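Local coordinates for glutamine cyclotransferase (Porphyromonas gingivalis W83, PDB 6QQL), which probably catalyses the zinc-dependent cyclisation of N-terminal glutamine residues of peptides to pyroglutamate, at residues A[116-121]-A[283-288]. Sequence-based numbering, arbitrary orientation.
Sequences DQDANP and HTQRDN. With ZN (zinc ion), chain C.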
ATOM      1  N   ASP A 116       1.822 -18.377  -7.256  1.00 42.35           N
ATOM      2  CA  ASP A 116       1.380 -18.840  -8.572  1.00 35.04           C
ATOM      3  C   ASP A 116       2.424 -18.686  -9.660  1.00 36.27           C
ATOM      4  O   ASP A 116       2.253 -19.246 -10.749  1.00 38.99           O
ATOM      5  CB  ASP A 116       0.200 -18.028  -9.045  1.00 45.92           C
ATOM      6  CG  ASP A 116      -0.850 -17.961  -8.051  1.00 57.23           C
ATOM      7  OD1 ASP A 116      -1.386 -19.038  -7.742  1.00 74.56           O
ATOM      8  OD2 ASP A 116      -1.102 -16.844  -7.563  1.00 51.75           O
ATOM      9  N   GLN A 117       3.427 -17.845  -9.440  1.00 26.84           N
ATOM     10  CA  GLN A 117       4.383 -17.486 -10.471  1.00 27.29           C
ATOM     11  C   GLN A 117       5.790 -17.921 -10.085  1.00 35.70           C
ATOM     12  O   GLN A 117       6.765 -17.341 -10.569  1.00 47.53           O
ATOM     13  CB  GLN A 117       4.342 -15.976 -10.698  1.00 36.59           C
ATOM     14  CG  GLN A 117       2.942 -15.391 -10.771  1.00 42.97           C
ATOM     15  CD  GLN A 117       2.423 -15.328 -12.179  1.00 52.38           C
ATOM     16  OE1 GLN A 117       3.172 -15.047 -13.115  1.00 60.25           O
ATOM     17  NE2 GLN A 117       1.139 -15.598 -12.348  1.00 58.22           N
ATOM     18  N   ASP A 118       5.911 -18.920  -9.215  1.00 39.71           N
ATOM     19  CA  ASP A 118       7.221 -19.430  -8.833  1.00 36.46           C
ATOM     20  C   ASP A 118       7.875 -20.123 -10.014  1.00 39.98           C
ATOM     21  O   ASP A 118       7.199 -20.767 -10.823  1.00 39.79           O
ATOM     22  CB  ASP A 118       7.094 -20.404  -7.660  1.00 36.64           C
ATOM     23  CG  ASP A 118       8.421 -20.627  -6.917  1.00 37.08           C
ATOM     24  OD1 ASP A 118       8.842 -19.740  -6.127  1.00 23.11           O
ATOM     25  OD2 ASP A 118       9.039 -21.705  -7.116  1.00 44.68           O
ATOM     26  N   ALA A 119       9.199 -19.987 -10.117  1.00 49.62           N
ATOM     27  CA  ALA A 119       9.913 -20.628 -11.218  1.00 58.62           C
ATOM     28  C   ALA A 119       9.706 -22.134 -11.206  1.00 65.50           C
ATOM     29  O   ALA A 119       9.702 -22.769 -12.271  1.00 68.00           O
ATOM     30  CB  ALA A 119      11.403 -20.303 -11.153  1.00 60.11           C
ATOM     31  N   ASN A 120       9.517 -22.718 -10.011  1.00 65.10           N
ATOM     32  CA  ASN A 120       9.283 -24.145  -9.856  1.00 60.69           C
ATOM     33  C   ASN A 120       7.788 -24.388  -9.767  1.00 58.81           C
ATOM     34  O   ASN A 120       7.180 -24.063  -8.735  1.00 60.80           O
ATOM     35  CB  ASN A 120       9.976 -24.675  -8.599  1.00 56.63           C
ATOM     36  CG  ASN A 120       9.568 -26.107  -8.265  1.00 55.38           C
ATOM     37  OD1 ASN A 120       9.214 -26.887  -9.148  1.00 57.22           O
ATOM     38  ND2 ASN A 120       9.609 -26.450  -6.985  1.00 52.20           N
ATOM     39  N   PRO A 121       7.159 -24.989 -10.783  1.00 57.89           N
ATOM     40  CA  PRO A 121       5.695 -25.140 -10.755  1.00 57.05           C
ATOM     41  C   PRO A 121       5.179 -25.980  -9.596  1.00 53.08           C
ATOM     42  O   PRO A 121       3.964 -25.953  -9.349  1.00 48.51           O
ATOM     43  CB  PRO A 121       5.382 -25.794 -12.109  1.00 56.42           C
ATOM     44  CG  PRO A 121       6.677 -26.385 -12.576  1.00 54.40           C
ATOM     45  CD  PRO A 121       7.740 -25.473 -12.048  1.00 57.09           C
ATOM     46  N   HIS A 283       4.634 -12.717  -6.502  1.00 30.53           N
ATOM     47  CA  HIS A 283       3.849 -13.941  -6.365  1.00 31.65           C
ATOM     48  C   HIS A 283       4.749 -15.165  -6.526  1.00 42.99           C
ATOM     49  O   HIS A 283       4.431 -16.141  -7.209  1.00 48.52           O
ATOM     50  CB  HIS A 283       2.682 -13.937  -7.342  1.00 21.04           C
ATOM     51  CG  HIS A 283       1.681 -12.867  -7.037  1.00 29.99           C
ATOM     52  ND1 HIS A 283       0.622 -12.575  -7.865  1.00 32.61           N
ATOM     53  CD2 HIS A 283       1.585 -12.012  -5.991  1.00 39.92           C
ATOM     54  CE1 HIS A 283      -0.079 -11.585  -7.346  1.00 36.59           C
ATOM     55  NE2 HIS A 283       0.484 -11.222  -6.209  1.00 44.50           N
ATOM     56  N   THR A 284       5.859 -15.114  -5.797  1.00 41.41           N
ATOM     57  CA  THR A 284       7.007 -15.991  -5.920  1.00 33.01           C
ATOM     58  C   THR A 284       7.554 -16.197  -4.516  1.00 31.63           C
ATOM     59  O   THR A 284       7.528 -15.279  -3.694  1.00 38.70           O
ATOM     60  CB  THR A 284       8.063 -15.353  -6.843  1.00 31.65           C
ATOM     61  OG1 THR A 284       7.735 -15.588  -8.217  1.00 23.98           O
ATOM     62  CG2 THR A 284       9.485 -15.802  -6.532  1.00 24.23           C
ATOM     63  N   GLN A 285       8.053 -17.399  -4.248  1.00 32.36           N
ATOM     64  CA  GLN A 285       8.606 -17.679  -2.931  1.00 43.39           C
ATOM     65  C   GLN A 285       9.732 -16.714  -2.560  1.00 44.45           C
ATOM     66  O   GLN A 285      10.019 -16.556  -1.374  1.00 49.16           O
ATOM     67  CB  GLN A 285       9.083 -19.129  -2.896  1.00 47.71           C
ATOM     68  CG  GLN A 285       8.931 -19.829  -1.557  1.00 58.74           C
ATOM     69  CD  GLN A 285       9.526 -21.245  -1.573  1.00 68.44           C
ATOM     70  OE1 GLN A 285      10.091 -21.680  -2.588  1.00 65.79           O
ATOM     71  NE2 GLN A 285       9.399 -21.969  -0.449  1.00 65.90           N
ATOM     72  N   ARG A 286      10.369 -16.061  -3.544  1.00 43.45           N
ATOM     73  CA  ARG A 286      11.393 -15.051  -3.269  1.00 39.65           C
ATOM     74  C   ARG A 286      10.813 -13.746  -2.726  1.00 32.05           C
ATOM     75  O   ARG A 286      11.581 -12.910  -2.238  1.00 25.04           O
ATOM     76  CB  ARG A 286      12.235 -14.766  -4.519  1.00 33.22           C
ATOM     77  CG  ARG A 286      13.491 -15.636  -4.698  1.00 33.01           C
ATOM     78  CD  ARG A 286      13.105 -17.087  -5.002  1.00 51.76           C
ATOM     79  NE  ARG A 286      12.369 -17.240  -6.259  1.00 69.01           N
ATOM     80  CZ  ARG A 286      11.871 -18.388  -6.720  1.00 63.77           C
ATOM     81  NH1 ARG A 286      12.046 -19.516  -6.039  1.00 65.77           N
ATOM     82  NH2 ARG A 286      11.208 -18.406  -7.878  1.00 54.05           N
ATOM     83  N   ASP A 287       9.504 -13.515  -2.829  1.00 33.55           N
ATOM     84  CA  ASP A 287       8.968 -12.351  -2.135  1.00 30.11           C
ATOM     85  C   ASP A 287       9.027 -12.646  -0.647  1.00 24.81           C
ATOM     86  O   ASP A 287       8.084 -13.192  -0.070  1.00 21.19           O
ATOM     87  CB  ASP A 287       7.547 -11.983  -2.604  1.00 28.22           C
ATOM     88  CG  ASP A 287       6.983 -10.702  -1.895  1.00 28.67           C
ATOM     89  OD1 ASP A 287       7.724 -10.020  -1.145  1.00 23.63           O
ATOM     90  OD2 ASP A 287       5.799 -10.351  -2.114  1.00 18.14           O
ATOM     91  N   ASN A 288      10.153 -12.308  -0.030  1.00 20.54           N
ATOM     92  CA  ASN A 288      10.368 -12.524   1.388  1.00 22.81           C
ATOM     93  C   ASN A 288      11.369 -11.490   1.868  1.00 31.96           C
ATOM     94  O   ASN A 288      11.850 -10.657   1.095  1.00 43.71           O
ATOM     95  CB  ASN A 288      10.867 -13.942   1.694  1.00 30.24           C
ATOM     96  CG  ASN A 288      12.189 -14.274   1.001  1.00 31.09           C
ATOM     97  OD1 ASN A 288      13.204 -13.612   1.208  1.00 32.67           O
ATOM     98  ND2 ASN A 288      12.188 -15.346   0.225  1.00 23.69           N
TER
HETATM   99 ZN    ZN C 401       0.023  -9.430  -5.254  1.00 92.80          ZN
HETATM  100  O   HOH W   1      11.444 -22.084  -4.693  1.00 18.58           O
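D118 OD1 draws on two neighbours of the facing loop: it accepts the backbone N-H of Q285 at 3.1 Å, on the anti side of the carboxylate and close to its plane, and it lies over one face of the R286 guanidinium. Chi1 (-161°) puts CG anti to the backbone N, and OD1 lies on the side of Q285 and R286. The salt bridge from OD1 to R286 NH1, 3.2 Å, is purely electrostatic, since the oxygen sits well out of the guanidinium plane and no N-H points at it. The arginine crosses the aspartate at about a right angle, while A119 N lies at the guanidinium edge as a second donor rather than a partner. Aspartate suits this place because its short side chain lets OD2 reach back to the N-H two residues on, accepting N120 N at 3.1 Å from above the carboxylate plane in an Asx turn, while OD1 meets a loop far along the chain. OD2 also weakly accepts a water.

Nearer the metal, the backbones join directly: Q117 N donates to H283 O at 3.0 Å, almost in line with the carbonyl. Beside this bond Q117 CG packs on H283 CB at 3.7 Å, the two side chains running side by side and the glutamine supplying aliphatic cover. The imidazole carries on to the zinc ion, bound through NE2 at 2.1 Å, while ND1 is hydrogen-bonded to Y171, a second-shell contact that helps fix the ring's rotation. T284 to D287 form a type I beta turn, from which D287 OD1 and OD2 accept the backbone N-H groups of D132 and D133. Two loops that follow sheet strands thus meet beside the single zinc ion, held here by D133, D167 and H283, as in the one-zinc site of type II glutaminyl cyclases.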